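Local coordinates for nitrogen regulatory protein P-II (Thiomonas arsenitoxydans, PDB 5D4P) that binds ADP and bicarbonate and belongs to the trimeric P-II family of signalling proteins, which probably regulate other proteins, at the interface of chains A and B. Coordinates in Å, arbitrary orientation; residue numbers count along the deposited sequence, not the author numbering. Chains: chain A/B, Putative Nitrogen regulatory protein P-II GlnB.

Contact 1 and contact 2 lie on one continuous stretch of the interface, with the centres of their C-alpha atoms about 7 Å apart. Both pair strand 36-39 of chain A with strand 42-45 of chain B, antiparallel. They share A:Thr37, A:Ile38 and B:Ser43. Contact 1 covers the end of the pairing near A:Tyr36 and B:Lys45. Contact 2 runs on to A:Val39 and B:Leu42, and then to strand 63-70 of each chain. The deposited assembly holds three copies, as expected for a P-II trimer. The strand pairing joins neighbouring subunits and includes residues that bind ADP.

Contact 1: the interface of chains A and B. Residues chain A 35-38; chain B 43-45, 50.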
# COMPACT_ATOMS: atom_id res chain seq x y z
N GLY A 35 -3.79 -0.05 16.03
CA GLY A 35 -4.45 0.60 14.91
C GLY A 35 -4.34 -0.22 13.63
O GLY A 35 -3.55 -1.15 13.53
N TYR A 36 -5.15 0.14 12.66
CA TYR A 36 -5.10 -0.48 11.34
C TYR A 36 -5.83 0.39 10.33
O TYR A 36 -6.66 1.22 10.70
CB TYR A 36 -5.68 -1.91 11.36
CG TYR A 36 -7.09 -2.02 11.89
CD1 TYR A 36 -8.17 -1.60 11.14
CD2 TYR A 36 -7.36 -2.61 13.12
CE1 TYR A 36 -9.47 -1.70 11.60
CE2 TYR A 36 -8.67 -2.74 13.60
CZ TYR A 36 -9.71 -2.27 12.83
OH TYR A 36 -11.01 -2.37 13.26
N THR A 37 -5.54 0.17 9.06
CA THR A 37 -6.16 0.93 7.99
C THR A 37 -6.82 -0.02 6.99
O THR A 37 -6.23 -1.03 6.60
CB THR A 37 -5.13 1.86 7.29
OG1 THR A 37 -4.67 2.82 8.25
CG2 THR A 37 -5.74 2.62 6.13
N ILE A 38 -8.05 0.29 6.60
CA ILE A 38 -8.77 -0.59 5.70
C ILE A 38 -8.94 0.13 4.36
O ILE A 38 -9.51 1.22 4.29
CB ILE A 38 -10.14 -1.01 6.28
CG1 ILE A 38 -9.96 -1.76 7.60
CG2 ILE A 38 -10.90 -1.93 5.34
CD1 ILE A 38 -11.28 -2.29 8.13
N SER B 43 -11.01 3.84 5.63
CA SER B 43 -11.46 3.83 7.01
C SER B 43 -10.35 3.20 7.84
O SER B 43 -9.35 2.74 7.30
CB SER B 43 -12.79 3.09 7.15
OG SER B 43 -12.72 1.79 6.63
N GLY B 44 -10.51 3.20 9.15
CA GLY B 44 -9.46 2.67 9.99
C GLY B 44 -9.78 2.77 11.46
O GLY B 44 -10.84 3.27 11.84
N LYS B 45 -8.89 2.23 12.28
CA LYS B 45 -8.98 2.31 13.73
C LYS B 45 -7.77 3.06 14.26
O LYS B 45 -6.64 2.71 13.94
CB LYS B 45 -9.01 0.92 14.35
CG LYS B 45 -8.99 0.94 15.87
CD LYS B 45 -8.75 -0.46 16.40
CE LYS B 45 -8.29 -0.43 17.84
NZ LYS B 45 -7.57 -1.69 18.17
N MET B 50 -12.56 5.21 16.38
CA MET B 50 -12.78 4.44 15.16
C MET B 50 -13.08 5.44 14.06
O MET B 50 -13.80 6.41 14.27
CB MET B 50 -13.94 3.45 15.31
CG MET B 50 -13.61 2.16 16.05
SD MET B 50 -12.37 1.13 15.25
CE MET B 50 -13.16 0.76 13.68
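A:Tyr36 and B:Lys45 meet through backbone and side chain in an intersubunit beta ladder of this P-II family protein. B:Lys45 N donates to A:Tyr36 O at 2.9 Å. The return bond, from A:Tyr36 N to B:Lys45 O, is longer at 3.2 Å and falls on a lone pair in the carbonyl plane. The tyrosine ring turns one face to the lysine. B:Lys45 CB sits over that face, 3.7 Å from the ring centroid and offset toward the rim, in a CH-pi contact. Further along the chain, B:Lys45 CD reaches A:Tyr36 CE2 at 3.6 Å. Two torsions make this contact possible. The tyrosine CG lies between its backbone N and carbonyl carbon (chi1 55°), which carries the ring toward chain B. The lysine CG is anti to N (chi1 175°), and beyond CB the extended chain leaves past the CE2 edge of the ring. A serine in place of A:Tyr36 would probably leave B:Lys45 CB without the ring face it packs on and CD without its contact at CE2, with the lysine chain freer to move.

At the phenol end, B:Met50 CE comes within 3.8 Å of A:Tyr36 OH. This methionine belongs to strand 50-51 and is bent at chi2 and chi3. Its sulfur packs against CB and CG of B:Lys45 in the same chain. Behind the ring edge, A:Ile38 CD1 lies 4.0 Å from A:Tyr36 CE1 and supports it from within chain A.

The ladder continues at A:Ile38 and B:Ser43, joined by two backbone bonds. The one from A:Ile38 N to B:Ser43 O is nearly straight, 172° at the hydrogen. B:Ser43 OG lies beside A:Ile38 CB at 3.8 Å. Between the two bonded pairs, A:Thr37 faces B:Gly44 with no backbone bond. Both are ADP-binding residues, and the strand pairing holds them beside each other.

Contact 2: the interface of chains A and B. Residues chain A 37-39, 67; chain B 39, 42-43, 65.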
# COMPACT_ATOMS: atom_id res chain seq x y z
N THR A 37 -5.54 0.17 9.06
CA THR A 37 -6.16 0.93 7.99
C THR A 37 -6.82 -0.02 6.99
O THR A 37 -6.23 -1.03 6.60
CB THR A 37 -5.13 1.86 7.29
OG1 THR A 37 -4.67 2.82 8.25
CG2 THR A 37 -5.74 2.62 6.13
N ILE A 38 -8.05 0.29 6.60
CA ILE A 38 -8.77 -0.59 5.70
C ILE A 38 -8.94 0.13 4.36
O ILE A 38 -9.51 1.22 4.29
CB ILE A 38 -10.14 -1.01 6.28
CG1 ILE A 38 -9.96 -1.76 7.60
CG2 ILE A 38 -10.90 -1.93 5.34
CD1 ILE A 38 -11.28 -2.29 8.13
N VAL A 39 -8.40 -0.49 3.30
CA VAL A 39 -8.57 -0.00 1.93
C VAL A 39 -9.66 -0.77 1.19
O VAL A 39 -9.50 -1.98 0.94
CB VAL A 39 -7.27 -0.12 1.10
CG1 VAL A 39 -7.51 0.34 -0.36
CG2 VAL A 39 -6.08 0.63 1.75
N ILE A 67 -4.22 -2.78 6.32
CA ILE A 67 -2.83 -2.44 6.61
C ILE A 67 -2.70 -2.33 8.12
O ILE A 67 -3.47 -1.60 8.76
CB ILE A 67 -2.43 -1.11 5.92
CG1 ILE A 67 -2.59 -1.23 4.40
CG2 ILE A 67 -1.01 -0.72 6.24
CD1 ILE A 67 -2.72 0.09 3.69
N VAL B 39 -4.28 7.51 -2.08
CA VAL B 39 -5.34 6.51 -1.98
C VAL B 39 -6.47 7.08 -1.14
O VAL B 39 -6.27 7.41 0.04
CB VAL B 39 -4.84 5.20 -1.34
CG1 VAL B 39 -5.96 4.14 -1.32
CG2 VAL B 39 -3.61 4.67 -2.07
N LEU B 42 -10.63 5.87 2.73
CA LEU B 42 -10.10 4.87 3.64
C LEU B 42 -10.85 4.97 4.95
O LEU B 42 -11.25 6.07 5.36
CB LEU B 42 -8.59 5.07 3.85
CG LEU B 42 -7.67 5.03 2.61
CD1 LEU B 42 -6.22 5.30 2.98
CD2 LEU B 42 -7.77 3.66 1.96
N SER B 43 -11.01 3.84 5.63
CA SER B 43 -11.46 3.83 7.01
C SER B 43 -10.35 3.20 7.84
O SER B 43 -9.35 2.74 7.30
CB SER B 43 -12.79 3.09 7.15
OG SER B 43 -12.72 1.79 6.63
N MET B 65 -4.34 7.99 2.15
CA MET B 65 -2.97 7.56 2.29
C MET B 65 -2.17 8.14 1.12
O MET B 65 -2.47 7.88 -0.05
CB MET B 65 -2.86 6.03 2.29
CG MET B 65 -1.41 5.53 2.39
SD MET B 65 -1.25 3.74 2.52
CE MET B 65 -1.96 3.21 0.96
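A:Ile38 N bonds to B:Ser43 O at 2.9 Å in the P-II intersubunit beta ladder. The next antiparallel pair along it, A:Val39 with B:Leu42, meets through apolar side chains. They lie side by side and point the same way, away from the face that carries A:Ile38 and the hydroxyl of B:Ser43.

B:Leu42 CD2 is the main touching branch. It presses on A:Val39 CG2 at 3.5 Å, a tight carbon contact. The same methyl also lies 3.7 Å from A:Val39 CA, against the backbone. The valine places CG1 anti to N (chi1 177°) and CG2 beside N, which sets CG2 against the leucine methyl. The other leucine branch, CD1, crosses A:Thr37. It comes to 4.2 Å from the threonine methyl CG2. The hydroxyl OG1 of that threonine turns away from the leucine. An ADP-binding residue thus shows its apolar branch to the neighbouring subunit.

Within chain B, two residues back the leucine. B:Val39 CG1 lies 3.8 Å from B:Leu42 CD2. B:Met65 CB lies 3.5 Å from B:Leu42 CD1. The leucine is therefore packed from its own subunit as well as from chain A, which should limit its rotation. B:Val39 also faces A:Val39 across the boundary, their CG1 methyls in loose contact.

The packing then reaches strand 63-70 of both chains. A:Ile67 and B:Met65 approach tip to tip, with the CD1 methyl 4.1 Å from the sulfur SD. This is a looser touch than the valine-leucine contact. The methionine is extended up to its sulfur and bends at chi3 (62°), which swings its terminal methyl aside from a straight extension. In chain A, A:Ile67 CD1 also lies 3.9 Å from A:Val39 CG2. That contact backs the valine methyl pressed by B:Leu42.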